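Local coordinates for DUF1116 domain-containing protein (Enterococcus faecalis, PDB 3CLQ), which is of unknown function but belongs to the AllG family and may be related to a subunit of oxamate carbamoyltransferase, at residues M62-E73 against A106-Y114; W237-L245 against D306-G314. All blocks are in the same frame, centred on the assembly; numbering follows the deposited sequence.

Interaction 1 (M62-E73 against A106-Y114); sequences MKGAVQGALVFE and AGVTSPNMY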
loop_
_atom_site.group_PDB
_atom_site.type_symbol
_atom_site.label_atom_id
_atom_site.label_comp_id
_atom_site.label_asym_id
_atom_site.label_seq_id
_atom_site.Cartn_x
_atom_site.Cartn_y
_atom_site.Cartn_z
HETATM N N MSE B 62 19.778 -9.132 24.363
HETATM C CA MSE B 62 19.053 -8.210 25.234
HETATM C C MSE B 62 19.952 -7.548 26.279
HETATM O O MSE B 62 19.720 -6.396 26.660
HETATM C CB MSE B 62 17.885 -8.906 25.921
HETATM C CG MSE B 62 16.985 -7.944 26.677
HETATM SE SE MSE B 62 15.503 -8.814 27.622
HETATM C CE MSE B 62 14.266 -9.118 26.119
ATOM N N LYS B 63 20.967 -8.267 26.754
ATOM C CA LYS B 63 21.971 -7.632 27.611
ATOM C C LYS B 63 22.672 -6.502 26.858
ATOM O O LYS B 63 22.889 -5.428 27.402
ATOM C CB LYS B 63 22.998 -8.633 28.145
ATOM C CG LYS B 63 22.458 -9.574 29.196
ATOM C CD LYS B 63 23.558 -10.012 30.123
ATOM C CE LYS B 63 23.032 -10.969 31.159
ATOM N NZ LYS B 63 23.341 -12.385 30.817
ATOM N N GLY B 64 23.019 -6.741 25.602
ATOM C CA GLY B 64 23.595 -5.690 24.785
ATOM C C GLY B 64 22.659 -4.498 24.703
ATOM O O GLY B 64 23.093 -3.353 24.619
ATOM N N ALA B 65 21.362 -4.766 24.727
ATOM C CA ALA B 65 20.373 -3.701 24.661
ATOM C C ALA B 65 20.389 -2.846 25.926
ATOM O O ALA B 65 20.556 -1.640 25.852
ATOM C CB ALA B 65 19.010 -4.265 24.422
ATOM N N VAL B 66 20.240 -3.448 27.098
ATOM C CA VAL B 66 20.271 -2.613 28.296
ATOM C C VAL B 66 21.573 -1.808 28.381
ATOM O O VAL B 66 21.609 -0.731 28.970
ATOM C CB VAL B 66 20.057 -3.412 29.608
ATOM C CG1 VAL B 66 18.873 -4.375 29.458
ATOM C CG2 VAL B 66 21.299 -4.145 29.970
ATOM N N GLN B 67 22.633 -2.324 27.777
ATOM C CA GLN B 67 23.940 -1.679 27.868
ATOM C C GLN B 67 24.031 -0.442 27.000
ATOM O O GLN B 67 24.547 0.594 27.432
ATOM C CB GLN B 67 25.053 -2.660 27.494
ATOM C CG GLN B 67 25.507 -3.519 28.669
ATOM C CD GLN B 67 26.198 -4.780 28.214
ATOM O OE1 GLN B 67 26.841 -4.806 27.159
ATOM N NE2 GLN B 67 26.060 -5.844 29.001
ATOM N N GLY B 68 23.532 -0.565 25.771
ATOM C CA GLY B 68 23.541 0.544 24.838
ATOM C C GLY B 68 22.659 1.600 25.454
ATOM O O GLY B 68 22.999 2.779 25.479
ATOM N N ALA B 69 21.532 1.150 25.990
ATOM C CA ALA B 69 20.545 2.042 26.564
ATOM C C ALA B 69 21.176 2.833 27.685
ATOM O O ALA B 69 21.089 4.067 27.717
ATOM C CB ALA B 69 19.363 1.252 27.091
ATOM N N LEU B 70 21.812 2.116 28.601
ATOM C CA LEU B 70 22.413 2.749 29.751
ATOM C C LEU B 70 23.417 3.816 29.337
ATOM O O LEU B 70 23.443 4.910 29.908
ATOM C CB LEU B 70 23.043 1.697 30.663
ATOM C CG LEU B 70 22.292 1.307 31.955
ATOM C CD1 LEU B 70 20.898 1.920 32.096
ATOM C CD2 LEU B 70 22.234 -0.199 32.134
ATOM N N VAL B 71 24.227 3.516 28.327
ATOM C CA VAL B 71 25.183 4.505 27.851
ATOM C C VAL B 71 24.458 5.738 27.340
ATOM O O VAL B 71 24.862 6.861 27.615
ATOM C CB VAL B 71 26.140 3.939 26.777
ATOM C CG1 VAL B 71 26.970 5.074 26.138
ATOM C CG2 VAL B 71 27.070 2.895 27.403
ATOM N N PHE B 72 23.376 5.521 26.599
ATOM C CA PHE B 72 22.566 6.618 26.080
ATOM C C PHE B 72 21.934 7.462 27.204
ATOM O O PHE B 72 22.095 8.689 27.238
ATOM C CB PHE B 72 21.526 6.067 25.105
ATOM C CG PHE B 72 20.325 6.949 24.917
ATOM C CD1 PHE B 72 20.344 7.977 23.985
ATOM C CD2 PHE B 72 19.162 6.724 25.650
ATOM C CE1 PHE B 72 19.235 8.774 23.799
ATOM C CE2 PHE B 72 18.059 7.521 25.478
ATOM C CZ PHE B 72 18.093 8.551 24.547
ATOM N N GLU B 73 21.235 6.801 28.124
ATOM C CA GLU B 73 20.658 7.483 29.281
ATOM C C GLU B 73 21.719 8.234 30.073
ATOM O O GLU B 73 21.421 9.239 30.718
ATOM C CB GLU B 73 19.920 6.504 30.189
ATOM C CG GLU B 73 18.613 6.009 29.603
ATOM C CD GLU B 73 17.597 7.128 29.368
ATOM O OE1 GLU B 73 17.547 8.077 30.187
ATOM O OE2 GLU B 73 16.838 7.053 28.369
ATOM N N ALA B 106 14.231 -6.776 21.362
ATOM C CA ALA B 106 14.733 -6.671 22.727
ATOM C C ALA B 106 13.789 -5.751 23.516
ATOM O O ALA B 106 13.618 -5.892 24.734
ATOM C CB ALA B 106 16.159 -6.157 22.740
ATOM N N GLY B 107 13.172 -4.820 22.800
ATOM C CA GLY B 107 12.088 -4.017 23.346
ATOM C C GLY B 107 12.549 -3.006 24.374
ATOM O O GLY B 107 11.730 -2.325 25.013
ATOM N N VAL B 108 13.862 -2.888 24.532
ATOM C CA VAL B 108 14.389 -2.044 25.591
ATOM C C VAL B 108 13.915 -0.633 25.376
ATOM O O VAL B 108 13.893 -0.141 24.251
ATOM C CB VAL B 108 15.906 -2.068 25.666
ATOM C CG1 VAL B 108 16.380 -1.110 26.737
ATOM C CG2 VAL B 108 16.368 -3.459 25.988
ATOM N N THR B 109 13.512 0.007 26.464
ATOM C CA THR B 109 12.930 1.335 26.385
ATOM C C THR B 109 13.287 2.091 27.655
ATOM O O THR B 109 12.924 1.667 28.750
ATOM C CB THR B 109 11.415 1.216 26.187
ATOM O OG1 THR B 109 11.190 0.380 25.058
ATOM C CG2 THR B 109 10.768 2.549 25.942
ATOM N N SER B 110 14.032 3.181 27.502
ATOM C CA SER B 110 14.544 3.909 28.641
ATOM C C SER B 110 13.964 5.302 28.665
ATOM O O SER B 110 13.557 5.797 27.635
ATOM C CB SER B 110 16.061 3.982 28.558
ATOM O OG SER B 110 16.476 5.021 27.695
ATOM N N PRO B 111 13.942 5.949 29.838
ATOM C CA PRO B 111 13.261 7.225 30.063
ATOM C C PRO B 111 13.361 8.251 28.940
ATOM O O PRO B 111 12.376 8.958 28.688
ATOM C CB PRO B 111 13.941 7.755 31.305
ATOM C CG PRO B 111 14.280 6.532 32.069
ATOM C CD PRO B 111 14.599 5.466 31.064
ATOM N N ASN B 112 14.511 8.338 28.265
ATOM C CA ASN B 112 14.705 9.374 27.228
ATOM C C ASN B 112 14.484 8.973 25.765
ATOM O O ASN B 112 14.716 9.771 24.851
ATOM C CB ASN B 112 16.044 10.071 27.406
ATOM C CG ASN B 112 16.088 10.867 28.667
ATOM O OD1 ASN B 112 15.375 11.860 28.802
ATOM N ND2 ASN B 112 16.892 10.427 29.618
HETATM N N MSE B 113 14.026 7.749 25.539
HETATM C CA MSE B 113 13.561 7.390 24.217
HETATM C C MSE B 113 12.181 7.979 24.013
HETATM O O MSE B 113 11.425 8.129 24.972
HETATM C CB MSE B 113 13.525 5.883 24.046
HETATM C CG MSE B 113 14.903 5.313 23.967
HETATM SE SE MSE B 113 14.911 3.377 24.083
HETATM C CE MSE B 113 16.477 3.219 25.226
ATOM N N TYR B 114 11.865 8.330 22.769
ATOM C CA TYR B 114 10.535 8.806 22.447
ATOM C C TYR B 114 9.627 7.618 22.203
ATOM O O TYR B 114 10.071 6.607 21.662
ATOM C CB TYR B 114 10.581 9.723 21.233
ATOM C CG TYR B 114 10.760 11.141 21.642
ATOM C CD1 TYR B 114 12.016 11.620 22.013
ATOM C CD2 TYR B 114 9.674 12.000 21.717
ATOM C CE1 TYR B 114 12.186 12.948 22.443
ATOM C CE2 TYR B 114 9.829 13.321 22.130
ATOM C CZ TYR B 114 11.086 13.782 22.498
ATOM O OH TYR B 114 11.240 15.072 22.915
#
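Glu73, on the last turn of helix 60-73, reaches across to Asn112, its carboxylate and the amide lying in nearly parallel planes, 11° apart. Asn112 ND2 donates to Glu73 OE1 at 2.5 Å, coming in on the syn side of the carboxylate, somewhat out of its plane and with a bent N-H...O angle of 134°. The other carboxylate oxygen appears to take the backbone N-H of Asn112, with Asn112 N 2.7 Å from Glu73 OE2, although OE2 is modelled too close to Ser110 OG for its place to be certain. Asn112 also uses OD1, which accepts from Lys33, so both ends of the amide are engaged.

Phe72 comes in beside this grip. With CG anti to the backbone N (chi1 157°), its ring presents an edge to the loop, and CZ lies 3.6 Å from Asn112 O while CE2 lies 3.7 Å from Ser110 OG. The same CE2 is 4.1 Å from Met113 CG, and Leu152, Ile153 and Arg156 of helix 146-168 also pack on Phe72.

Back along the helix the contact is apolar. Ala69 CB sits against Val108 CG1 at 3.8 Å and also meets the terminal CE of Met113. Ala65 CB faces Ala106 CB at 3.8 Å, and the selenomethionine Met62 bends at its last torsion to lay CE beside the carbonyl oxygen of Ala106. Helix residues three or four apart, Met62, Ala65, Ala69 and Glu73, thus line up with every second residue of the loop, Ala106, Val108, Ser110 and Asn112. The result is one helix face packed on an irregular loop, with a glutamate at the helix's end bonded to Asn112 in the type I beta turn Ser110-Met113, just before strand 114-120.

Interaction 2 (W237-L245 against D306-G314); sequences WMGAAKCAL and DSAITETYG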
loop_
_atom_site.group_PDB
_atom_site.type_symbol
_atom_site.label_atom_id
_atom_site.label_comp_id
_atom_site.label_asym_id
_atom_site.label_seq_id
_atom_site.Cartn_x
_atom_site.Cartn_y
_atom_site.Cartn_z
ATOM N N TRP B 237 1.783 -0.551 14.906
ATOM C CA TRP B 237 0.712 -1.529 14.960
ATOM C C TRP B 237 0.721 -2.326 16.268
ATOM O O TRP B 237 -0.323 -2.704 16.786
ATOM C CB TRP B 237 0.760 -2.431 13.732
ATOM C CG TRP B 237 0.919 -1.641 12.443
ATOM C CD1 TRP B 237 1.850 -1.858 11.442
ATOM C CD2 TRP B 237 0.151 -0.503 12.028
ATOM N NE1 TRP B 237 1.696 -0.931 10.430
ATOM C CE2 TRP B 237 0.662 -0.087 10.759
ATOM C CE3 TRP B 237 -0.933 0.192 12.584
ATOM C CZ2 TRP B 237 0.118 0.995 10.045
ATOM C CZ3 TRP B 237 -1.456 1.274 11.895
ATOM C CH2 TRP B 237 -0.927 1.668 10.627
HETATM N N MSE B 238 1.898 -2.547 16.820
HETATM C CA MSE B 238 2.002 -3.244 18.097
HETATM C C MSE B 238 1.244 -2.442 19.118
HETATM O O MSE B 238 0.474 -2.983 19.931
HETATM C CB MSE B 238 3.467 -3.426 18.522
HETATM C CG MSE B 238 4.205 -4.425 17.640
HETATM SE SE MSE B 238 6.151 -4.488 17.844
HETATM C CE MSE B 238 6.591 -5.489 16.201
ATOM N N GLY B 239 1.439 -1.131 19.034
ATOM C CA GLY B 239 0.862 -0.209 20.001
ATOM C C GLY B 239 -0.640 -0.167 19.863
ATOM O O GLY B 239 -1.360 -0.110 20.871
ATOM N N ALA B 240 -1.095 -0.197 18.607
ATOM C CA ALA B 240 -2.499 -0.284 18.293
ATOM C C ALA B 240 -3.082 -1.517 18.939
ATOM O O ALA B 240 -4.039 -1.422 19.712
ATOM C CB ALA B 240 -2.680 -0.368 16.811
ATOM N N ALA B 241 -2.502 -2.671 18.620
ATOM C CA ALA B 241 -2.982 -3.945 19.172
ATOM C C ALA B 241 -2.973 -3.963 20.714
ATOM O O ALA B 241 -3.917 -4.448 21.356
ATOM C CB ALA B 241 -2.185 -5.113 18.611
ATOM N N LYS B 242 -1.901 -3.434 21.295
ATOM C CA LYS B 242 -1.781 -3.400 22.740
ATOM C C LYS B 242 -2.920 -2.588 23.328
ATOM O O LYS B 242 -3.521 -2.950 24.353
ATOM C CB LYS B 242 -0.455 -2.781 23.135
ATOM C CG LYS B 242 -0.359 -2.449 24.606
ATOM C CD LYS B 242 -0.530 -3.668 25.488
ATOM C CE LYS B 242 0.132 -3.445 26.825
ATOM N NZ LYS B 242 -0.344 -4.445 27.853
ATOM N N CYS B 243 -3.209 -1.480 22.662
ATOM C CA CYS B 243 -4.282 -0.605 23.073
ATOM C C CYS B 243 -5.646 -1.304 23.013
ATOM O O CYS B 243 -6.410 -1.224 23.966
ATOM C CB CYS B 243 -4.266 0.653 22.227
ATOM S SG CYS B 243 -5.624 1.795 22.551
ATOM N N ALA B 244 -5.945 -1.992 21.914
ATOM C CA ALA B 244 -7.181 -2.772 21.822
ATOM C C ALA B 244 -7.225 -3.946 22.818
ATOM O O ALA B 244 -8.145 -4.058 23.632
ATOM C CB ALA B 244 -7.369 -3.277 20.415
ATOM N N LEU B 245 -6.225 -4.819 22.757
ATOM C CA LEU B 245 -6.127 -5.936 23.686
ATOM C C LEU B 245 -6.316 -5.575 25.183
ATOM O O LEU B 245 -7.119 -6.200 25.887
ATOM C CB LEU B 245 -4.822 -6.673 23.478
ATOM C CG LEU B 245 -4.847 -7.886 22.540
ATOM C CD1 LEU B 245 -6.273 -8.255 22.215
ATOM C CD2 LEU B 245 -4.045 -7.659 21.285
ATOM N N ASP B 306 7.854 -8.203 21.650
ATOM C CA ASP B 306 6.454 -8.081 22.007
ATOM C C ASP B 306 5.542 -8.120 20.774
ATOM O O ASP B 306 4.315 -8.046 20.884
ATOM C CB ASP B 306 6.218 -6.827 22.838
ATOM C CG ASP B 306 6.712 -6.972 24.261
ATOM O OD1 ASP B 306 7.083 -5.932 24.846
ATOM O OD2 ASP B 306 6.751 -8.111 24.803
ATOM N N SER B 307 6.155 -8.286 19.605
ATOM C CA SER B 307 5.454 -8.154 18.336
ATOM C C SER B 307 4.339 -9.156 18.169
ATOM O O SER B 307 3.566 -9.049 17.235
ATOM C CB SER B 307 6.436 -8.300 17.174
ATOM O OG SER B 307 7.318 -9.387 17.414
ATOM N N ALA B 308 4.268 -10.138 19.053
ATOM C CA ALA B 308 3.294 -11.203 18.929
ATOM C C ALA B 308 1.938 -10.741 19.427
ATOM O O ALA B 308 0.979 -11.500 19.426
ATOM C CB ALA B 308 3.756 -12.425 19.710
ATOM N N ILE B 309 1.855 -9.490 19.861
ATOM C CA ILE B 309 0.591 -8.947 20.331
ATOM C C ILE B 309 -0.282 -8.820 19.090
ATOM O O ILE B 309 -1.507 -8.848 19.119
ATOM C CB ILE B 309 0.793 -7.563 20.993
ATOM C CG1 ILE B 309 -0.492 -7.108 21.677
ATOM C CG2 ILE B 309 1.330 -6.519 19.991
ATOM C CD1 ILE B 309 -0.664 -7.703 23.044
ATOM N N THR B 310 0.415 -8.660 17.994
ATOM C CA THR B 310 -0.135 -8.601 16.681
ATOM C C THR B 310 -1.023 -9.828 16.329
ATOM O O THR B 310 -2.191 -9.690 15.979
ATOM C CB THR B 310 1.072 -8.412 15.736
ATOM O OG1 THR B 310 1.415 -7.010 15.702
ATOM C CG2 THR B 310 0.801 -8.907 14.378
ATOM N N GLU B 311 -0.480 -11.027 16.426
ATOM C CA GLU B 311 -1.319 -12.186 16.253
ATOM C C GLU B 311 -2.303 -12.350 17.404
ATOM O O GLU B 311 -3.365 -12.969 17.216
ATOM C CB GLU B 311 -0.476 -13.438 16.053
ATOM C CG GLU B 311 1.004 -13.140 16.148
ATOM C CD GLU B 311 1.690 -13.174 14.794
ATOM O OE1 GLU B 311 1.227 -13.934 13.918
ATOM O OE2 GLU B 311 2.705 -12.461 14.611
ATOM N N THR B 312 -1.979 -11.798 18.579
ATOM C CA THR B 312 -2.943 -11.837 19.693
ATOM C C THR B 312 -4.188 -11.060 19.311
ATOM O O THR B 312 -5.262 -11.387 19.780
ATOM C CB THR B 312 -2.424 -11.266 21.053
ATOM O OG1 THR B 312 -1.273 -11.977 21.493
ATOM C CG2 THR B 312 -3.487 -11.418 22.127
ATOM N N TYR B 313 -4.017 -10.035 18.466
ATOM C CA TYR B 313 -5.074 -9.135 18.002
ATOM C C TYR B 313 -5.864 -9.695 16.817
ATOM O O TYR B 313 -7.042 -9.398 16.649
ATOM C CB TYR B 313 -4.469 -7.792 17.570
ATOM C CG TYR B 313 -5.503 -6.786 17.050
ATOM C CD1 TYR B 313 -6.366 -6.126 17.916
ATOM C CD2 TYR B 313 -5.630 -6.532 15.698
ATOM C CE1 TYR B 313 -7.316 -5.230 17.440
ATOM C CE2 TYR B 313 -6.561 -5.642 15.207
ATOM C CZ TYR B 313 -7.402 -4.991 16.075
ATOM O OH TYR B 313 -8.323 -4.083 15.575
ATOM N N GLY B 314 -5.192 -10.459 15.973
ATOM C CA GLY B 314 -5.820 -11.111 14.843
ATOM C C GLY B 314 -5.022 -10.829 13.598
ATOM O O GLY B 314 -5.375 -11.255 12.509
#
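Ile309 fits as a knob into the hole formed by Met238, Ala241, Lys242 and Leu245, where the short helix 309-313 crosses segment 237-245 at 52°. The segment axes come within 8.7 Å of each other, with the small Ala241 between them.

Apolar packing carries the contact. Ile309 uses both its branches: CG2 lies 3.6 Å from Met238 O, and CG1 goes to Leu245 CD2, also at 3.6 Å. The Leu245 and Ile309 side chains run alongside one another, pointing opposite ways, while Leu245 CG rests 3.8 Å from Thr312 CG2. Ala241 CB abuts Tyr313 CB at 3.7 Å.

The aromatic contacts fall one helical turn on. Tyr313 has CG anti to its own N (chi1 179°), which carries the ring back over helix 234-247, where Ala244 CB meets CE1 obliquely at 3.6 Å. Leu245 CD2 packs on Tyr313 CB and lies off the ring's edge, near its plane, and Arg177 of helix 176-183 also packs on this tyrosine.

Two polar groups bond away from the interface. Lys242 meets Ile309 through its backbone N and sends NZ to a salt bridge with Asp246. Ala308 O accepts twice from Thr312, whose N and OG1 reach it from opposite faces of the carbonyl plane, OG1 at 3.1 Å.

How the interactions relate
Along the chain the two contacts come in series: 62-73 with 106-114 closes before 237-245 with 306-314 opens. Their centres are 22 Å apart and their nearest atoms about 6 Å, so they do not touch. Interaction 2 lies near the middle of the chain, about 6 Å from its centre, and interaction 1 lies farther out, about 17 Å from it. Strand 114-120 connects them: the loop of interaction 1 runs into it, and Cys243 of helix 234-247 packs on Ile118 and Asn120. Strand 304-305, an edge of the second antiparallel sheet, leads into segment 306-314. Both are buried: interaction 1 sets a helix on a loop feeding one sheet, interaction 2 pairs two helices between both sheets.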